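Local atomic coordinates of Lmo1340 protein (Listeria monocytogenes, PDB entry 4NLM), a protein that is of unknown function but belongs to the YqgU-like six-bladed beta-propeller family and is probably a lipoprotein displayed at the bacterial surface. Residues Val94-Ser97 and Pro98-Asn102; Glu264-Leu268 and Gly269-Pro273. One frame throughout, in Å; residues are numbered along the deposited sequence.

Contact 1 (Val94-Ser97 and Pro98-Asn102); sequences VQIS and PDYRN
Ser97 OG is gripped by three groups of the following turn. Ser97 OG donates to Asp99 OD1 at 2.6 Å, nearly along the C-O bond of that oxygen. It also accepts two backbone N-H groups. Asn102 N reaches Ser97 OG at 3.0 Å in a nearly straight bond, 164° at the hydrogen. Arg101 N lies 3.0 Å from Ser97 OG as well, but its bond is more bent. Ser97 holds its hydroxyl between its own N and carbonyl carbon (chi1 70°), which points OG into the bend. Asp99 has a similar first torsion (chi1 63°), and this brings OD1 back over the turn to Ser97. The hydroxyl is thus fixed in rotation. Asp99 OD1 also takes a weak bond from Arg101 N.

The backbone closes the loop around this group. Tyr100 N donates to Ser97 O at 2.9 Å. Ser97 N binds Asn102 O at 2.8 Å. Ile96 CG2 lies 4.0 Å from Tyr100 CD1, an oblique apolar touch. Tyr329 meets the ring of Tyr100, and Trp141 packs on Ser97, Pro98 and Asn102. Ser97 to Tyr100 form a type I beta turn. It belongs to the hairpin that joins strands 90-96 and 102-108, the first two strands of a four-stranded antiparallel propeller blade.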
loop_
_atom_site.group_PDB
_atom_site.type_symbol
_atom_site.label_atom_id
_atom_site.label_comp_id
_atom_site.label_asym_id
_atom_site.label_seq_id
_atom_site.Cartn_x
_atom_site.Cartn_y
_atom_site.Cartn_z
ATOM N N VAL A 94 7.003 -0.628 8.232
ATOM C CA VAL A 94 7.104 -2.081 8.049
ATOM C C VAL A 94 6.394 -2.417 6.771
ATOM O O VAL A 94 5.244 -2.026 6.602
ATOM C CB VAL A 94 6.449 -2.875 9.187
ATOM C CG1 VAL A 94 6.702 -4.353 9.032
ATOM C CG2 VAL A 94 6.894 -2.382 10.564
ATOM N N GLN A 95 7.050 -3.137 5.894
ATOM C CA GLN A 95 6.412 -3.612 4.661
ATOM C C GLN A 95 6.736 -5.068 4.444
ATOM O O GLN A 95 7.798 -5.561 4.840
ATOM C CB GLN A 95 6.901 -2.846 3.448
ATOM C CG GLN A 95 6.393 -1.437 3.338
ATOM C CD GLN A 95 6.651 -0.852 1.956
ATOM O OE1 GLN A 95 6.901 -1.585 0.972
ATOM N NE2 GLN A 95 6.566 0.440 1.864
ATOM N N ILE A 96 5.782 -5.748 3.834
ATOM C CA ILE A 96 5.929 -7.152 3.415
ATOM C C ILE A 96 6.370 -7.171 1.955
ATOM O O ILE A 96 5.862 -6.410 1.144
ATOM C CB ILE A 96 4.594 -7.892 3.591
ATOM C CG1 ILE A 96 4.183 -7.861 5.061
ATOM C CG2 ILE A 96 4.647 -9.304 3.058
ATOM C CD1 ILE A 96 2.696 -8.071 5.284
ATOM N N SER A 97 7.365 -8.003 1.636
ATOM C CA SER A 97 7.886 -8.056 0.277
ATOM C C SER A 97 6.833 -8.551 -0.716
ATOM O O SER A 97 5.904 -9.275 -0.339
ATOM C CB SER A 97 9.109 -8.962 0.219
ATOM O OG SER A 97 8.763 -10.315 0.398
ATOM N N PRO A 98 6.987 -8.163 -1.985
ATOM C CA PRO A 98 6.009 -8.571 -2.984
ATOM C C PRO A 98 5.859 -10.094 -3.116
ATOM O O PRO A 98 4.792 -10.547 -3.504
ATOM C CB PRO A 98 6.592 -7.955 -4.267
ATOM C CG PRO A 98 7.319 -6.733 -3.793
ATOM C CD PRO A 98 7.942 -7.189 -2.523
ATOM N N ASP A 99 6.899 -10.849 -2.775
ATOM C CA ASP A 99 6.860 -12.305 -2.867
ATOM C C ASP A 99 6.541 -12.940 -1.502
ATOM O O ASP A 99 6.600 -14.174 -1.380
ATOM C CB ASP A 99 8.165 -12.872 -3.486
ATOM C CG ASP A 99 9.413 -12.585 -2.652
ATOM O OD1 ASP A 99 9.323 -11.921 -1.620
ATOM O OD2 ASP A 99 10.517 -13.011 -3.053
ATOM N N TYR A 100 6.182 -12.117 -0.505
ATOM C CA TYR A 100 5.806 -12.614 0.815
ATOM C C TYR A 100 6.909 -13.428 1.519
ATOM O O TYR A 100 6.644 -14.292 2.323
ATOM C CB TYR A 100 4.493 -13.424 0.747
ATOM C CG TYR A 100 3.304 -12.695 0.147
ATOM C CD1 TYR A 100 2.505 -11.854 0.904
ATOM C CD2 TYR A 100 2.993 -12.856 -1.190
ATOM C CE1 TYR A 100 1.419 -11.218 0.354
ATOM C CE2 TYR A 100 1.899 -12.217 -1.750
ATOM C CZ TYR A 100 1.117 -11.405 -0.968
ATOM O OH TYR A 100 0.018 -10.818 -1.565
ATOM N N ARG A 101 8.153 -13.148 1.233
ATOM C CA ARG A 101 9.264 -13.891 1.821
ATOM C C ARG A 101 10.045 -13.086 2.842
ATOM O O ARG A 101 10.670 -13.668 3.704
ATOM C CB ARG A 101 10.235 -14.343 0.736
ATOM C CG ARG A 101 9.668 -15.419 -0.181
ATOM C CD ARG A 101 10.657 -15.890 -1.250
ATOM N NE ARG A 101 9.967 -16.581 -2.340
ATOM C CZ ARG A 101 10.506 -16.864 -3.524
ATOM N NH1 ARG A 101 11.757 -16.514 -3.808
ATOM N NH2 ARG A 101 9.780 -17.491 -4.443
ATOM N N ASN A 102 10.001 -11.761 2.723
ATOM C CA ASN A 102 10.755 -10.886 3.603
ATOM C C ASN A 102 9.922 -9.733 4.111
ATOM O O ASN A 102 8.896 -9.406 3.554
ATOM C CB ASN A 102 11.924 -10.254 2.822
ATOM C CG ASN A 102 12.941 -11.265 2.340
ATOM O OD1 ASN A 102 13.537 -11.983 3.145
ATOM N ND2 ASN A 102 13.146 -11.329 1.059
#

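Contact 2 (Glu264-Leu268 and Gly269-Pro273)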
loop_
_atom_site.group_PDB
_atom_site.type_symbol
_atom_site.label_atom_id
_atom_site.label_comp_id
_atom_site.label_asym_id
_atom_site.label_seq_id
_atom_site.Cartn_x
_atom_site.Cartn_y
_atom_site.Cartn_z
ATOM N N GLU A 264 -16.172 12.970 -4.804
ATOM C CA GLU A 264 -16.220 13.742 -3.575
ATOM C C GLU A 264 -15.053 14.721 -3.556
ATOM O O GLU A 264 -14.029 14.537 -4.247
ATOM C CB GLU A 264 -16.138 12.848 -2.362
ATOM C CG GLU A 264 -17.436 12.159 -2.026
ATOM C CD GLU A 264 -17.325 11.240 -0.819
ATOM O OE1 GLU A 264 -16.194 10.838 -0.452
ATOM O OE2 GLU A 264 -18.391 10.904 -0.256
ATOM N N TYR A 265 -15.201 15.738 -2.741
ATOM C CA TYR A 265 -14.187 16.752 -2.589
ATOM C C TYR A 265 -14.279 17.336 -1.194
ATOM O O TYR A 265 -15.308 17.258 -0.549
ATOM C CB TYR A 265 -14.328 17.816 -3.695
ATOM C CG TYR A 265 -15.707 18.374 -3.844
ATOM C CD1 TYR A 265 -16.666 17.699 -4.599
ATOM C CD2 TYR A 265 -16.078 19.556 -3.226
ATOM C CE1 TYR A 265 -17.946 18.204 -4.733
ATOM C CE2 TYR A 265 -17.350 20.069 -3.366
ATOM C CZ TYR A 265 -18.281 19.387 -4.111
ATOM O OH TYR A 265 -19.549 19.909 -4.227
ATOM N N ASP A 266 -13.169 17.846 -0.717
ATOM C CA ASP A 266 -13.164 18.438 0.603
ATOM C C ASP A 266 -12.695 19.860 0.402
ATOM O O ASP A 266 -12.718 20.367 -0.732
ATOM C CB ASP A 266 -12.282 17.629 1.576
ATOM C CG ASP A 266 -10.871 17.382 1.040
ATOM O OD1 ASP A 266 -10.329 18.270 0.345
ATOM O OD2 ASP A 266 -10.303 16.300 1.325
ATOM N N GLU A 267 -12.268 20.494 1.490
ATOM C CA GLU A 267 -11.832 21.884 1.440
ATOM C C GLU A 267 -10.570 22.100 0.616
ATOM O O GLU A 267 -10.351 23.192 0.129
ATOM C CB GLU A 267 -11.666 22.454 2.867
ATOM C CG GLU A 267 -13.006 22.581 3.596
ATOM C CD GLU A 267 -12.884 22.730 5.101
ATOM O OE1 GLU A 267 -13.801 23.320 5.709
ATOM O OE2 GLU A 267 -11.884 22.255 5.679
ATOM N N LEU A 268 -9.794 21.044 0.391
ATOM C CA LEU A 268 -8.528 21.144 -0.318
ATOM C C LEU A 268 -8.537 20.689 -1.775
ATOM O O LEU A 268 -7.591 20.977 -2.502
ATOM C CB LEU A 268 -7.460 20.371 0.463
ATOM C CG LEU A 268 -7.288 20.804 1.932
ATOM C CD1 LEU A 268 -6.162 20.024 2.605
ATOM C CD2 LEU A 268 -7.006 22.296 2.063
ATOM N N GLY A 269 -9.606 20.026 -2.211
ATOM C CA GLY A 269 -9.679 19.492 -3.575
ATOM C C GLY A 269 -10.354 18.126 -3.635
ATOM O O GLY A 269 -11.097 17.751 -2.733
ATOM N N THR A 270 -10.087 17.375 -4.701
ATOM C CA THR A 270 -10.686 16.073 -4.877
ATOM C C THR A 270 -10.325 15.131 -3.742
ATOM O O THR A 270 -9.196 15.115 -3.272
ATOM C CB THR A 270 -10.219 15.451 -6.213
ATOM O OG1 THR A 270 -10.629 16.282 -7.308
ATOM C CG2 THR A 270 -10.804 14.074 -6.401
ATOM N N PHE A 271 -11.300 14.327 -3.314
ATOM C CA PHE A 271 -11.085 13.305 -2.305
ATOM C C PHE A 271 -11.103 11.948 -3.010
ATOM O O PHE A 271 -12.021 11.660 -3.762
ATOM C CB PHE A 271 -12.192 13.333 -1.243
ATOM C CG PHE A 271 -12.021 12.277 -0.200
ATOM C CD1 PHE A 271 -11.074 12.422 0.798
ATOM C CD2 PHE A 271 -12.753 11.116 -0.250
ATOM C CE1 PHE A 271 -10.890 11.448 1.749
ATOM C CE2 PHE A 271 -12.582 10.138 0.705
ATOM C CZ PHE A 271 -11.643 10.298 1.703
ATOM N N VAL A 272 -10.094 11.106 -2.792
ATOM C CA VAL A 272 -10.043 9.799 -3.447
ATOM C C VAL A 272 -10.271 8.731 -2.387
ATOM O O VAL A 272 -9.490 8.594 -1.447
ATOM C CB VAL A 272 -8.706 9.579 -4.135
ATOM C CG1 VAL A 272 -8.699 8.225 -4.829
ATOM C CG2 VAL A 272 -8.453 10.681 -5.154
ATOM N N PRO A 273 -11.337 7.939 -2.525
ATOM C CA PRO A 273 -11.567 6.877 -1.571
ATOM C C PRO A 273 -10.484 5.804 -1.635
ATOM O O PRO A 273 -9.724 5.700 -2.627
ATOM C CB PRO A 273 -12.925 6.304 -1.994
ATOM C CG PRO A 273 -13.581 7.414 -2.728
ATOM C CD PRO A 273 -12.460 8.084 -3.458
HETATM O O HOH W 1 -14.432 10.849 -4.621
HETATM O O HOH W 2 -8.373 16.948 -1.092
#
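Asp266 bends its side chain back over the turn that leads to Gly269. Its CB carries CG between the backbone N and the carbonyl carbon (chi1 52°). Asp266 CG comes within 3.8 Å of Gly269 O. Beyond it the two carboxylate oxygens have different tasks. Asp266 OD1 accepts Leu268 N at 2.8 Å, on the anti side and 30° out of the carboxylate plane. Gly269 N adds a weak, bent bond to the same oxygen. Water 2 donates to Asp266 OD1 and also to Thr270 O, so it links the side chain to the returning strand. Asp266 OD2 points to the aromatic neighbour and ends 4.0 Å from Phe271 CD1. The carboxylate and ring planes stand 67° apart.

Phe271 places its ring near a second acid. Its CG is anti to the backbone N, and the side chain runs beside that of Glu264 in the same direction. Glu264 OE1 lies 3.5 Å from Phe271 CD2, oblique to the ring. Tyr302 gives this oxygen a hydrogen bond partner.

Two backbone bonds tie the strands. Phe271 N reaches Glu264 O at 2.9 Å, and Asp266 N reaches Gly269 O at 2.9 Å. Tyr265 CA adds a C-H...O contact to Gly269 O, 3.3 Å away. Water 1 accepts from Glu264 N and donates to Phe271 O, extending the link. The end of strand 255-266 and the short, weakly bonded strand 269-271 form a beta hairpin, with Asp266 making an Asx turn in its connection.

Overall arrangement
Contacts 1 and 2 both lie at the surface and both close a turn between neighbouring antiparallel strands. They hold different elements. Contact 1 joins the first two strands of a regular four-stranded blade, whereas contact 2 ends the long strand 255-266 and begins the short strand 269-271. Their centres are 31 Å apart on opposite sides of the chain's centre, and their nearest atoms stay about 18 Å apart. The chemistry differs. A serine hydroxyl both gives and accepts bonds in contact 1, backed by apolar and aromatic packing. In contact 2 an aspartate carboxylate accepts one good backbone N-H bond and a second, weak one, and two waters bridge the strands.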